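Local coordinates for protein methanogen homoaconitase small subunit (Methanocaldococcus jannaschii, PDB 2PKP) that forms, with the large subunit HacA, a broad-specificity hydro-lyase that reversibly dehydrates (R)-homocitrate to cis-homoaconitate and hydrates the latter to homoisocitrate, at residues 12-15 / 16-20; 47-50 / 51-55; 55-58 / 59-63; 72-76 / 77-81. All coordinates share one frame; numbering follows the deposited sequence.

Contact 1. Residues 12-15 / 16-20; sequences DDVD and TDAII. With ZN (zinc ion), chain B.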
ATOM      1  N   ASP A  12     -21.039  12.256 -10.550  1.00 19.22           N
ATOM      2  CA  ASP A  12     -20.971  13.461  -9.728  1.00 19.40           C
ATOM      3  C   ASP A  12     -21.711  13.311  -8.407  1.00 21.07           C
ATOM      4  O   ASP A  12     -22.580  12.453  -8.248  1.00 18.28           O
ATOM      5  CB  ASP A  12     -21.571  14.668 -10.467  1.00 22.16           C
ATOM      6  CG  ASP A  12     -20.800  15.044 -11.719  1.00 27.58           C
ATOM      7  OD1 ASP A  12     -19.552  15.063 -11.676  1.00 29.61           O
ATOM      8  OD2 ASP A  12     -21.448  15.341 -12.744  1.00 29.94           O
ATOM      9  N   ASP A  13     -21.338  14.162  -7.462  1.00 22.78           N
ATOM     10  CA  ASP A  13     -21.953  14.219  -6.148  1.00 25.57           C
ATOM     11  C   ASP A  13     -22.093  12.913  -5.385  1.00 25.79           C
ATOM     12  O   ASP A  13     -23.144  12.646  -4.798  1.00 24.50           O
ATOM     13  CB  ASP A  13     -23.332  14.877  -6.259  1.00 28.85           C
ATOM     14  CG  ASP A  13     -23.805  15.445  -4.939  1.00 31.38           C
ATOM     15  OD1 ASP A  13     -23.042  16.234  -4.344  1.00 35.61           O
ATOM     16  OD2 ASP A  13     -24.926  15.111  -4.498  1.00 33.64           O
ATOM     17  N   VAL A  14     -21.046  12.095  -5.386  1.00 26.27           N
ATOM     18  CA  VAL A  14     -21.085  10.845  -4.636  1.00 24.85           C
ATOM     19  C   VAL A  14     -20.888  11.229  -3.170  1.00 27.58           C
ATOM     20  O   VAL A  14     -19.763  11.486  -2.737  1.00 27.37           O
ATOM     21  CB  VAL A  14     -19.956   9.906  -5.061  1.00 25.02           C
ATOM     22  CG1 VAL A  14     -19.992   8.655  -4.211  1.00 23.30           C
ATOM     23  CG2 VAL A  14     -20.093   9.567  -6.537  1.00 21.28           C
ATOM     24  N   ASP A  15     -21.979  11.267  -2.408  1.00 27.94           N
ATOM     25  CA  ASP A  15     -21.907  11.676  -1.004  1.00 27.81           C
ATOM     26  C   ASP A  15     -21.521  10.587  -0.018  1.00 25.78           C
ATOM     27  O   ASP A  15     -21.470   9.410  -0.361  1.00 25.20           O
ATOM     28  CB  ASP A  15     -23.234  12.313  -0.561  1.00 30.32           C
ATOM     29  CG  ASP A  15     -24.391  11.331  -0.572  1.00 31.97           C
ATOM     30  OD1 ASP A  15     -24.320  10.297   0.127  1.00 32.60           O
ATOM     31  OD2 ASP A  15     -25.381  11.601  -1.282  1.00 36.54           O
ATOM     32  N   THR A  16     -21.255  11.000   1.217  1.00 26.22           N
ATOM     33  CA  THR A  16     -20.856  10.084   2.277  1.00 30.96           C
ATOM     34  C   THR A  16     -21.819   8.920   2.496  1.00 32.18           C
ATOM     35  O   THR A  16     -21.385   7.818   2.832  1.00 34.32           O
ATOM     36  CB  THR A  16     -20.664  10.830   3.614  1.00 32.25           C
ATOM     37  OG1 THR A  16     -21.831  11.608   3.903  1.00 34.81           O
ATOM     38  CG2 THR A  16     -19.446  11.749   3.542  1.00 35.61           C
ATOM     39  N   ASP A  17     -23.116   9.151   2.306  1.00 33.05           N
ATOM     40  CA  ASP A  17     -24.094   8.078   2.492  1.00 34.71           C
ATOM     41  C   ASP A  17     -23.986   7.024   1.403  1.00 32.61           C
ATOM     42  O   ASP A  17     -24.258   5.848   1.635  1.00 31.67           O
ATOM     43  CB  ASP A  17     -25.515   8.640   2.530  1.00 39.22           C
ATOM     44  CG  ASP A  17     -25.827   9.312   3.847  1.00 40.95           C
ATOM     45  OD1 ASP A  17     -25.716   8.636   4.894  1.00 41.61           O
ATOM     46  OD2 ASP A  17     -26.175  10.511   3.836  1.00 44.00           O
ATOM     47  N   ALA A  18     -23.594   7.456   0.210  1.00 29.96           N
ATOM     48  CA  ALA A  18     -23.417   6.538  -0.903  1.00 27.63           C
ATOM     49  C   ALA A  18     -22.138   5.749  -0.628  1.00 25.68           C
ATOM     50  O   ALA A  18     -22.063   4.552  -0.888  1.00 26.47           O
ATOM     51  CB  ALA A  18     -23.283   7.310  -2.206  1.00 24.88           C
ATOM     52  N   ILE A  19     -21.143   6.438  -0.076  1.00 23.82           N
ATOM     53  CA  ILE A  19     -19.858   5.829   0.239  1.00 24.10           C
ATOM     54  C   ILE A  19     -19.974   4.813   1.375  1.00 24.98           C
ATOM     55  O   ILE A  19     -19.411   3.719   1.304  1.00 22.88           O
ATOM     56  CB  ILE A  19     -18.818   6.918   0.612  1.00 22.92           C
ATOM     57  CG1 ILE A  19     -18.547   7.804  -0.608  1.00 20.78           C
ATOM     58  CG2 ILE A  19     -17.527   6.280   1.112  1.00 22.26           C
ATOM     59  CD1 ILE A  19     -17.686   9.012  -0.309  1.00 18.11           C
ATOM     60  N   ILE A  20     -20.699   5.183   2.422  1.00 25.63           N
ATOM     61  CA  ILE A  20     -20.895   4.302   3.570  1.00 26.72           C
ATOM     62  C   ILE A  20     -22.222   4.662   4.241  1.00 29.50           C
ATOM     63  O   ILE A  20     -22.281   5.525   5.113  1.00 31.72           O
ATOM     64  CB  ILE A  20     -19.719   4.426   4.585  1.00 23.95           C
ATOM     65  CG1 ILE A  20     -19.949   3.495   5.779  1.00 25.34           C
ATOM     66  CG2 ILE A  20     -19.560   5.864   5.044  1.00 23.78           C
ATOM     67  CD1 ILE A  20     -19.879   2.023   5.437  1.00 23.21           C
TER
HETATM   68 ZN    ZN B 171     -24.084  16.448  -2.573  1.00 36.31          ZN
HETATM   69  O   HOH W   1     -25.123  14.978  -1.785  1.00 28.51           O

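Contact 2. Residues 47-50 / 51-55; sequences KKVK and EGDVI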
ATOM      1  N   LYS A  47     -17.354  -6.462  -3.487  1.00 33.85           N
ATOM      2  CA  LYS A  47     -16.980  -7.761  -4.042  1.00 36.74           C
ATOM      3  C   LYS A  47     -16.092  -7.671  -5.286  1.00 35.50           C
ATOM      4  O   LYS A  47     -15.491  -8.665  -5.692  1.00 34.64           O
ATOM      5  CB  LYS A  47     -18.243  -8.564  -4.378  1.00 38.85           C
ATOM      6  CG  LYS A  47     -19.222  -8.711  -3.215  1.00 44.83           C
ATOM      7  CD  LYS A  47     -18.618  -9.501  -2.059  1.00 47.67           C
ATOM      8  CE  LYS A  47     -19.602  -9.618  -0.904  1.00 51.59           C
ATOM      9  NZ  LYS A  47     -19.104 -10.526   0.172  1.00 54.04           N
ATOM     10  N   LYS A  48     -16.015  -6.486  -5.891  1.00 33.23           N
ATOM     11  CA  LYS A  48     -15.203  -6.286  -7.094  1.00 32.89           C
ATOM     12  C   LYS A  48     -13.841  -5.655  -6.802  1.00 32.28           C
ATOM     13  O   LYS A  48     -12.847  -5.979  -7.453  1.00 32.58           O
ATOM     14  CB  LYS A  48     -15.922  -5.372  -8.092  1.00 34.92           C
ATOM     15  CG  LYS A  48     -17.266  -5.851  -8.603  1.00 42.02           C
ATOM     16  CD  LYS A  48     -17.920  -4.749  -9.432  1.00 46.96           C
ATOM     17  CE  LYS A  48     -19.265  -5.179 -10.007  1.00 50.18           C
ATOM     18  NZ  LYS A  48     -19.965  -4.052 -10.694  1.00 50.68           N
ATOM     19  N   VAL A  49     -13.807  -4.743  -5.835  1.00 29.33           N
ATOM     20  CA  VAL A  49     -12.580  -4.033  -5.491  1.00 27.45           C
ATOM     21  C   VAL A  49     -11.443  -4.925  -4.998  1.00 27.06           C
ATOM     22  O   VAL A  49     -11.663  -5.916  -4.302  1.00 25.47           O
ATOM     23  CB  VAL A  49     -12.854  -2.941  -4.428  1.00 26.05           C
ATOM     24  CG1 VAL A  49     -13.271  -3.580  -3.114  1.00 27.22           C
ATOM     25  CG2 VAL A  49     -11.619  -2.081  -4.236  1.00 29.81           C
ATOM     26  N   LYS A  50     -10.222  -4.557  -5.374  1.00 25.79           N
ATOM     27  CA  LYS A  50      -9.032  -5.291  -4.963  1.00 26.31           C
ATOM     28  C   LYS A  50      -8.025  -4.316  -4.378  1.00 23.41           C
ATOM     29  O   LYS A  50      -7.952  -3.157  -4.798  1.00 21.84           O
ATOM     30  CB  LYS A  50      -8.389  -6.005  -6.155  1.00 28.80           C
ATOM     31  CG  LYS A  50      -9.283  -7.014  -6.856  1.00 36.15           C
ATOM     32  CD  LYS A  50      -9.684  -8.155  -5.936  1.00 38.49           C
ATOM     33  CE  LYS A  50     -10.589  -9.141  -6.666  1.00 42.38           C
ATOM     34  NZ  LYS A  50     -11.056 -10.234  -5.773  1.00 44.99           N
ATOM     35  N   GLU A  51      -7.254  -4.782  -3.402  1.00 21.97           N
ATOM     36  CA  GLU A  51      -6.233  -3.943  -2.784  1.00 21.85           C
ATOM     37  C   GLU A  51      -5.385  -3.358  -3.909  1.00 21.99           C
ATOM     38  O   GLU A  51      -4.950  -4.083  -4.806  1.00 22.49           O
ATOM     39  CB  GLU A  51      -5.351  -4.783  -1.861  1.00 25.14           C
ATOM     40  CG  GLU A  51      -4.340  -3.978  -1.067  1.00 28.45           C
ATOM     41  CD  GLU A  51      -3.350  -4.857  -0.316  1.00 34.20           C
ATOM     42  OE1 GLU A  51      -3.651  -6.052  -0.100  1.00 34.79           O
ATOM     43  OE2 GLU A  51      -2.275  -4.349   0.066  1.00 36.04           O
ATOM     44  N   GLY A  52      -5.169  -2.049  -3.878  1.00 21.71           N
ATOM     45  CA  GLY A  52      -4.373  -1.416  -4.913  1.00 20.05           C
ATOM     46  C   GLY A  52      -5.207  -0.705  -5.961  1.00 18.31           C
ATOM     47  O   GLY A  52      -4.679   0.055  -6.769  1.00 19.32           O
ATOM     48  N   ASP A  53      -6.511  -0.956  -5.960  1.00 19.06           N
ATOM     49  CA  ASP A  53      -7.398  -0.314  -6.920  1.00 16.85           C
ATOM     50  C   ASP A  53      -7.603   1.160  -6.593  1.00 15.47           C
ATOM     51  O   ASP A  53      -7.165   1.651  -5.550  1.00 14.76           O
ATOM     52  CB  ASP A  53      -8.749  -1.028  -6.973  1.00 17.37           C
ATOM     53  CG  ASP A  53      -8.691  -2.314  -7.766  1.00 19.66           C
ATOM     54  OD1 ASP A  53      -7.647  -2.577  -8.402  1.00 19.26           O
ATOM     55  OD2 ASP A  53      -9.696  -3.053  -7.768  1.00 20.57           O
ATOM     56  N   VAL A  54      -8.280   1.858  -7.495  1.00 14.48           N
ATOM     57  CA  VAL A  54      -8.513   3.284  -7.345  1.00 14.86           C
ATOM     58  C   VAL A  54      -9.957   3.659  -7.659  1.00 13.94           C
ATOM     59  O   VAL A  54     -10.543   3.164  -8.619  1.00 13.39           O
ATOM     60  CB  VAL A  54      -7.567   4.075  -8.300  1.00 16.78           C
ATOM     61  CG1 VAL A  54      -7.802   5.567  -8.177  1.00 16.59           C
ATOM     62  CG2 VAL A  54      -6.115   3.727  -7.984  1.00 16.70           C
ATOM     63  N   ILE A  55     -10.526   4.532  -6.838  1.00 16.54           N
ATOM     64  CA  ILE A  55     -11.883   5.001  -7.066  1.00 16.29           C
ATOM     65  C   ILE A  55     -11.734   6.260  -7.897  1.00 14.19           C
ATOM     66  O   ILE A  55     -10.900   7.114  -7.599  1.00 14.98           O
ATOM     67  CB  ILE A  55     -12.609   5.367  -5.755  1.00 16.48           C
ATOM     68  CG1 ILE A  55     -12.948   4.099  -4.964  1.00 18.90           C
ATOM     69  CG2 ILE A  55     -13.874   6.160  -6.079  1.00 15.30           C
ATOM     70  CD1 ILE A  55     -13.539   4.374  -3.601  1.00 16.76           C
TER
HETATM   71  O   HOH W   2     -10.744  -4.935  -9.249  1.00 23.87           O

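Contact 3. Residues 55-58 / 59-63; sequences IVAG and ENFGC. With ZN (zinc ion), chain B.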
ATOM      1  N   ILE A  55     -10.526   4.532  -6.838  1.00 16.54           N
ATOM      2  CA  ILE A  55     -11.883   5.001  -7.066  1.00 16.29           C
ATOM      3  C   ILE A  55     -11.734   6.260  -7.897  1.00 14.19           C
ATOM      4  O   ILE A  55     -10.900   7.114  -7.599  1.00 14.98           O
ATOM      5  CB  ILE A  55     -12.609   5.367  -5.755  1.00 16.48           C
ATOM      6  CG1 ILE A  55     -12.948   4.099  -4.964  1.00 18.90           C
ATOM      7  CG2 ILE A  55     -13.874   6.160  -6.079  1.00 15.30           C
ATOM      8  CD1 ILE A  55     -13.539   4.374  -3.601  1.00 16.76           C
ATOM      9  N   VAL A  56     -12.530   6.361  -8.949  1.00 14.71           N
ATOM     10  CA  VAL A  56     -12.496   7.515  -9.832  1.00 14.24           C
ATOM     11  C   VAL A  56     -13.907   8.104  -9.863  1.00 15.42           C
ATOM     12  O   VAL A  56     -14.883   7.379 -10.068  1.00 15.67           O
ATOM     13  CB  VAL A  56     -12.038   7.083 -11.245  1.00 14.78           C
ATOM     14  CG1 VAL A  56     -12.051   8.274 -12.201  1.00 12.35           C
ATOM     15  CG2 VAL A  56     -10.636   6.476 -11.158  1.00 11.72           C
ATOM     16  N   ALA A  57     -14.027   9.409  -9.633  1.00 13.15           N
ATOM     17  CA  ALA A  57     -15.347  10.030  -9.619  1.00 14.29           C
ATOM     18  C   ALA A  57     -15.407  11.399 -10.273  1.00 15.27           C
ATOM     19  O   ALA A  57     -14.388  11.956 -10.699  1.00 12.49           O
ATOM     20  CB  ALA A  57     -15.857  10.123  -8.188  1.00 13.21           C
ATOM     21  N   GLY A  58     -16.619  11.937 -10.339  1.00 14.42           N
ATOM     22  CA  GLY A  58     -16.831  13.236 -10.944  1.00 13.48           C
ATOM     23  C   GLY A  58     -16.654  14.378  -9.968  1.00 16.55           C
ATOM     24  O   GLY A  58     -15.720  14.396  -9.167  1.00 16.51           O
ATOM     25  N   GLU A  59     -17.572  15.333 -10.020  1.00 16.06           N
ATOM     26  CA  GLU A  59     -17.507  16.502  -9.153  1.00 19.43           C
ATOM     27  C   GLU A  59     -17.999  16.245  -7.740  1.00 17.57           C
ATOM     28  O   GLU A  59     -18.824  15.360  -7.498  1.00 19.66           O
ATOM     29  CB  GLU A  59     -18.341  17.645  -9.755  1.00 22.23           C
ATOM     30  CG  GLU A  59     -17.906  18.074 -11.137  1.00 27.44           C
ATOM     31  CD  GLU A  59     -16.708  18.999 -11.103  1.00 31.75           C
ATOM     32  OE1 GLU A  59     -15.965  18.977 -10.102  1.00 36.22           O
ATOM     33  OE2 GLU A  59     -16.498  19.742 -12.084  1.00 36.73           O
ATOM     34  N   ASN A  60     -17.459  17.021  -6.810  1.00 18.85           N
ATOM     35  CA  ASN A  60     -17.875  16.981  -5.418  1.00 19.62           C
ATOM     36  C   ASN A  60     -17.919  15.614  -4.730  1.00 18.98           C
ATOM     37  O   ASN A  60     -18.877  15.298  -4.021  1.00 19.64           O
ATOM     38  CB  ASN A  60     -19.244  17.675  -5.338  1.00 22.50           C
ATOM     39  CG  ASN A  60     -19.646  18.031  -3.926  1.00 23.52           C
ATOM     40  OD1 ASN A  60     -18.816  18.444  -3.113  1.00 25.87           O
ATOM     41  ND2 ASN A  60     -20.931  17.897  -3.634  1.00 24.60           N
ATOM     42  N   PHE A  61     -16.874  14.813  -4.911  1.00 18.78           N
ATOM     43  CA  PHE A  61     -16.817  13.497  -4.282  1.00 17.72           C
ATOM     44  C   PHE A  61     -16.714  13.644  -2.760  1.00 18.40           C
ATOM     45  O   PHE A  61     -15.990  14.504  -2.253  1.00 18.22           O
ATOM     46  CB  PHE A  61     -15.603  12.712  -4.792  1.00 17.21           C
ATOM     47  CG  PHE A  61     -15.524  11.306  -4.258  1.00 13.36           C
ATOM     48  CD1 PHE A  61     -16.244  10.279  -4.861  1.00 15.73           C
ATOM     49  CD2 PHE A  61     -14.740  11.012  -3.149  1.00 16.16           C
ATOM     50  CE1 PHE A  61     -16.189   8.977  -4.369  1.00 12.03           C
ATOM     51  CE2 PHE A  61     -14.676   9.710  -2.643  1.00 14.19           C
ATOM     52  CZ  PHE A  61     -15.404   8.691  -3.259  1.00 14.35           C
ATOM     53  N   GLY A  62     -17.431  12.789  -2.039  1.00 18.77           N
ATOM     54  CA  GLY A  62     -17.397  12.836  -0.586  1.00 20.85           C
ATOM     55  C   GLY A  62     -18.340  13.875  -0.006  1.00 22.82           C
ATOM     56  O   GLY A  62     -18.275  14.199   1.177  1.00 19.33           O
ATOM     57  N   CYS A  63     -19.221  14.395  -0.851  1.00 26.92           N
ATOM     58  CA  CYS A  63     -20.185  15.404  -0.450  1.00 32.87           C
ATOM     59  C   CYS A  63     -20.980  15.042   0.793  1.00 39.05           C
ATOM     60  O   CYS A  63     -21.255  13.870   1.060  1.00 34.42           O
ATOM     61  CB  CYS A  63     -21.175  15.670  -1.586  1.00 31.14           C
ATOM     62  SG  CYS A  63     -22.518  16.790  -1.109  1.00 31.71           S
TER
HETATM   63 ZN    ZN B 171     -24.084  16.448  -2.573  1.00 36.31          ZN
HETATM   64  O   HOH W   1     -25.123  14.978  -1.785  1.00 28.51           O

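Contact 4. Residues 72-76 / 77-81; sequences IAIKY and CGIKA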
ATOM      1  N   ILE A  72     -12.407   5.973   5.953  1.00 22.81           N
ATOM      2  CA  ILE A  72     -11.901   4.739   6.541  1.00 22.59           C
ATOM      3  C   ILE A  72     -12.424   3.537   5.748  1.00 20.56           C
ATOM      4  O   ILE A  72     -11.732   2.533   5.604  1.00 20.87           O
ATOM      5  CB  ILE A  72     -12.320   4.619   8.031  1.00 25.12           C
ATOM      6  CG1 ILE A  72     -11.559   5.665   8.857  1.00 26.22           C
ATOM      7  CG2 ILE A  72     -12.044   3.211   8.557  1.00 22.63           C
ATOM      8  CD1 ILE A  72     -11.899   5.651  10.339  1.00 30.72           C
ATOM      9  N   ALA A  73     -13.642   3.661   5.226  1.00 19.04           N
ATOM     10  CA  ALA A  73     -14.260   2.599   4.436  1.00 19.59           C
ATOM     11  C   ALA A  73     -13.471   2.405   3.150  1.00 17.86           C
ATOM     12  O   ALA A  73     -13.250   1.281   2.707  1.00 19.48           O
ATOM     13  CB  ALA A  73     -15.704   2.960   4.109  1.00 19.37           C
ATOM     14  N   ILE A  74     -13.050   3.514   2.550  1.00 18.15           N
ATOM     15  CA  ILE A  74     -12.271   3.470   1.322  1.00 16.23           C
ATOM     16  C   ILE A  74     -10.868   2.926   1.612  1.00 18.92           C
ATOM     17  O   ILE A  74     -10.423   1.954   0.995  1.00 18.89           O
ATOM     18  CB  ILE A  74     -12.156   4.884   0.699  1.00 16.90           C
ATOM     19  CG1 ILE A  74     -13.552   5.391   0.314  1.00 16.07           C
ATOM     20  CG2 ILE A  74     -11.239   4.849  -0.524  1.00 14.54           C
ATOM     21  CD1 ILE A  74     -13.592   6.851  -0.120  1.00 14.82           C
ATOM     22  N   LYS A  75     -10.185   3.548   2.569  1.00 19.55           N
ATOM     23  CA  LYS A  75      -8.833   3.143   2.938  1.00 22.66           C
ATOM     24  C   LYS A  75      -8.732   1.664   3.306  1.00 24.84           C
ATOM     25  O   LYS A  75      -7.767   0.990   2.928  1.00 24.81           O
ATOM     26  CB  LYS A  75      -8.329   4.004   4.101  1.00 23.70           C
ATOM     27  CG  LYS A  75      -6.926   3.660   4.595  1.00 28.49           C
ATOM     28  CD  LYS A  75      -6.570   4.517   5.817  1.00 32.81           C
ATOM     29  CE  LYS A  75      -5.154   4.260   6.337  1.00 34.38           C
ATOM     30  NZ  LYS A  75      -4.974   2.886   6.885  1.00 36.57           N
ATOM     31  N   TYR A  76      -9.723   1.145   4.023  1.00 23.62           N
ATOM     32  CA  TYR A  76      -9.664  -0.257   4.411  1.00 24.76           C
ATOM     33  C   TYR A  76     -10.069  -1.274   3.348  1.00 24.35           C
ATOM     34  O   TYR A  76     -10.179  -2.469   3.632  1.00 22.05           O
ATOM     35  CB  TYR A  76     -10.424  -0.482   5.721  1.00 26.98           C
ATOM     36  CG  TYR A  76      -9.579  -0.088   6.912  1.00 28.59           C
ATOM     37  CD1 TYR A  76      -9.344   1.255   7.209  1.00 29.43           C
ATOM     38  CD2 TYR A  76      -8.943  -1.057   7.689  1.00 28.79           C
ATOM     39  CE1 TYR A  76      -8.494   1.624   8.244  1.00 31.10           C
ATOM     40  CE2 TYR A  76      -8.087  -0.699   8.727  1.00 31.62           C
ATOM     41  CZ  TYR A  76      -7.868   0.643   8.998  1.00 33.36           C
ATOM     42  OH  TYR A  76      -7.011   1.011  10.007  1.00 38.22           O
ATOM     43  N   CYS A  77     -10.278  -0.796   2.124  1.00 22.91           N
ATOM     44  CA  CYS A  77     -10.590  -1.670   0.995  1.00 24.56           C
ATOM     45  C   CYS A  77      -9.260  -1.868   0.282  1.00 24.69           C
ATOM     46  O   CYS A  77      -9.166  -2.601  -0.702  1.00 28.55           O
ATOM     47  CB  CYS A  77     -11.573  -1.011   0.022  1.00 24.44           C
ATOM     48  SG  CYS A  77     -13.308  -1.254   0.408  1.00 27.83           S
ATOM     49  N   GLY A  78      -8.229  -1.201   0.789  1.00 24.53           N
ATOM     50  CA  GLY A  78      -6.919  -1.301   0.178  1.00 27.72           C
ATOM     51  C   GLY A  78      -6.747  -0.246  -0.901  1.00 28.87           C
ATOM     52  O   GLY A  78      -5.857  -0.350  -1.740  1.00 27.76           O
ATOM     53  N   ILE A  79      -7.609   0.770  -0.879  1.00 28.33           N
ATOM     54  CA  ILE A  79      -7.551   1.859  -1.849  1.00 25.14           C
ATOM     55  C   ILE A  79      -6.701   2.997  -1.291  1.00 25.97           C
ATOM     56  O   ILE A  79      -7.021   3.578  -0.258  1.00 26.64           O
ATOM     57  CB  ILE A  79      -8.969   2.364  -2.172  1.00 25.98           C
ATOM     58  CG1 ILE A  79      -9.750   1.244  -2.866  1.00 26.00           C
ATOM     59  CG2 ILE A  79      -8.905   3.620  -3.042  1.00 24.64           C
ATOM     60  CD1 ILE A  79     -11.211   1.558  -3.101  1.00 26.31           C
ATOM     61  N   LYS A  80      -5.614   3.310  -1.988  1.00 25.16           N
ATOM     62  CA  LYS A  80      -4.691   4.355  -1.562  1.00 25.60           C
ATOM     63  C   LYS A  80      -5.013   5.744  -2.101  1.00 22.67           C
ATOM     64  O   LYS A  80      -4.562   6.744  -1.548  1.00 23.81           O
ATOM     65  CB  LYS A  80      -3.261   3.975  -1.967  1.00 29.43           C
ATOM     66  CG  LYS A  80      -2.196   4.995  -1.579  1.00 36.82           C
ATOM     67  CD  LYS A  80      -2.069   5.135  -0.071  1.00 40.56           C
ATOM     68  CE  LYS A  80      -0.910   6.047   0.302  1.00 42.52           C
ATOM     69  NZ  LYS A  80      -0.724   6.123   1.779  1.00 45.14           N
ATOM     70  N   ALA A  81      -5.788   5.811  -3.178  1.00 19.41           N
ATOM     71  CA  ALA A  81      -6.125   7.102  -3.755  1.00 19.16           C
ATOM     72  C   ALA A  81      -7.492   7.160  -4.413  1.00 16.74           C
ATOM     73  O   ALA A  81      -8.046   6.152  -4.847  1.00 15.90           O
ATOM     74  CB  ALA A  81      -5.051   7.512  -4.775  1.00 18.06           C
TER
HETATM   75  O   HOH W   3      -5.340   1.722   1.840  1.00 38.08           O

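Contact 1. Residues 12-15 / 16-20
D15 is the N-cap of the short helix 16-19, and its side chain folds back over the first turn. One carboxylate oxygen does the work: D15 OD1 takes the amide of A18 at 2.9 Å, on the syn side but 34° out of the carboxylate plane, and a weak, strongly bent bond from D17 N at 2.7 Å. Because chi1 is 65°, CG sits between its own backbone N and carbonyl carbon, and OD1 can turn down onto those amides. The backbone of the same residue starts the helix, with I19 N bonded to D15 O at 3.0 Å in the carbonyl plane.

Without this carboxylate, as with an alanine here, the amides of D17 and A18 would probably lose their capping oxygen and the start of the helix would be less firmly set.

Next to the cap is a small apolar patch. V14 CG1 meets I19 CG1 at 4.0 Å, the two side chains crossing at about a right angle, and also packs against A18 CB. F61 closes over V14 and I19, while A70 of helix 68-75 lies against T16, I19 and I20, so helix 16-19 packs against helix 68-75.

Further out, D12 OD1 accepts from the backbone of E59, and the loop ahead of the cap carries a zinc ligand. D13 binds the zinc ion unevenly through both oxygens, and C63 supplies the sulfur. A water 2.0 Å from the zinc is a further ligand and makes a weak 3.4 Å bond to D15 OD2.

Contact 2. Residues 47-50 / 51-55
K50 and D53 are the ends of a type II beta turn, closed by D53 N to K50 O at 2.9 Å, which takes the chain from the end of helix 45-48 into strand 54-57. G52, with a positive phi of 101°, holds the turn position where a CB would jam against the carbonyl oxygen before it.

The D53 side chain then doubles back across the turn, lying beside that of K50 and pointing the same way. With CG anti to the carbonyl carbon (chi1 -77°), D53 OD2 comes 2.9 Å from K50 N, an apparent hydrogen bond, although the position of this oxygen is somewhat doubtful. A water appears to join K48 O to the same oxygen. On the apolar side, D53 CB rests 4.1 Å from V49 CG2. The other oxygen, D53 OD1, accepts from R6 N.

Put a leucine in place of D53 and R6 N would probably lose its acceptor, and with it one tie between the turn and strand 2-9.

Around it, V54 pairs with strand 2-9 and I55 with strand 81-84. V49 packs on I79, G52 bonds through its backbone to G78, and E51 packs on M1 of the second subunit and makes a long, weak ion pair with K80 of that subunit.

Contact 3. Residues 55-58 / 59-63
The ring of F61 is the flat group here, in the loop leaving strand 54-57 of the aconitase swivel fold, and it is met obliquely by two side chains of the strand it folds back against. A57 CB presses on F61 CD1 at 3.4 Å, a tight fit, and I55 CG2 reaches F61 CE1 at 4.0 Å, its side chain crossing that of F61 at about a right angle. F61 CG is anti to the backbone N (chi1 -176°), which carries the ring back toward the strand. The ring of F91 packs edge-to-face with it, and V82, A84 and I74 add to the apolar surroundings.

The chain bends at G58, where a CB would clash with E59 N, and then makes a type II beta turn from N60 to C63, closed by a weak 3.3 Å bond from C63 N to N60 O. At G62, phi 83°, a CB would crowd the carbonyl oxygen of F61.

E59 OE1 is held by S86 OG, which also takes N60 N as a partner. N60 ND2 donates to D13 OD1, a zinc ligand, and so probably steadies that carboxylate from the second shell; N60 ND2 itself stays 3.6 Å from the zinc ion. At the end of the turn, C63 SG binds the zinc ion at 2.2 Å.

Contact 4. Residues 72-76 / 77-81
I74 and I79 meet branch to branch: I74 CG2 lies 3.6 Å from I79 CG2, the two side chains slanting across one another. In each, CG1 stands anti to the carbonyl carbon (chi1 -63° and -65°), which leaves CG2 as the branch turned to the partner. I79 CB also settles against the carbonyl of I74, 3.5 Å from I74 O.

That carbonyl has other company. C77 N bonds to I74 O at 3.0 Å with an N-H...O angle of 158°, the donor standing above the carbonyl plane, and C77 CB comes close to the same oxygen. C77 SG then swings beside the helix end to within 3.4 Å of A73 O. A second bond of the same span, G78 N to K75 O at 3.1 Å, closes a type I beta turn from K75 to G78. G78 has a positive phi, at which a side chain would meet the preceding carbonyl.

The turn ends helix 68-75, the crossover helix of a beta-alpha-beta unit that links the neighbouring parallel strands 54-57 and 81-84.

Outside the turn, the Y76 ring packs edge-to-face with Y31, and its side chain lies on P30 and A34 of helix 30-34. C77 lies on A34 and C37, and I74 reaches C37 and L100. K80 NZ bonds to G99 O. A water donates to K75 O at 2.8 Å and, weakly, to I79 O.

How the contacts relate
Contacts 1 and 3 are the buried pair, their centres about 8 Å apart, and they share the zinc ion and its water; V14 O and G62 N join them by a probable backbone bond, with a carboxylate and a cysteine sulfur meeting at the metal. Contact 2 lies at the surface and contact 4 is partly buried, also with centres about 8 Å apart. Neither holds a metal: contact 2 adds an aspartate to its turn, contact 4 an isoleucine pair. Contacts 2 and 3 lie at opposite ends of strand 54-57 and share I55. Through I55 CG1 against I79 CD1 and F61 CE2 against I74 CD1, contact 4 packs its apolar face on that strand and the loop following it.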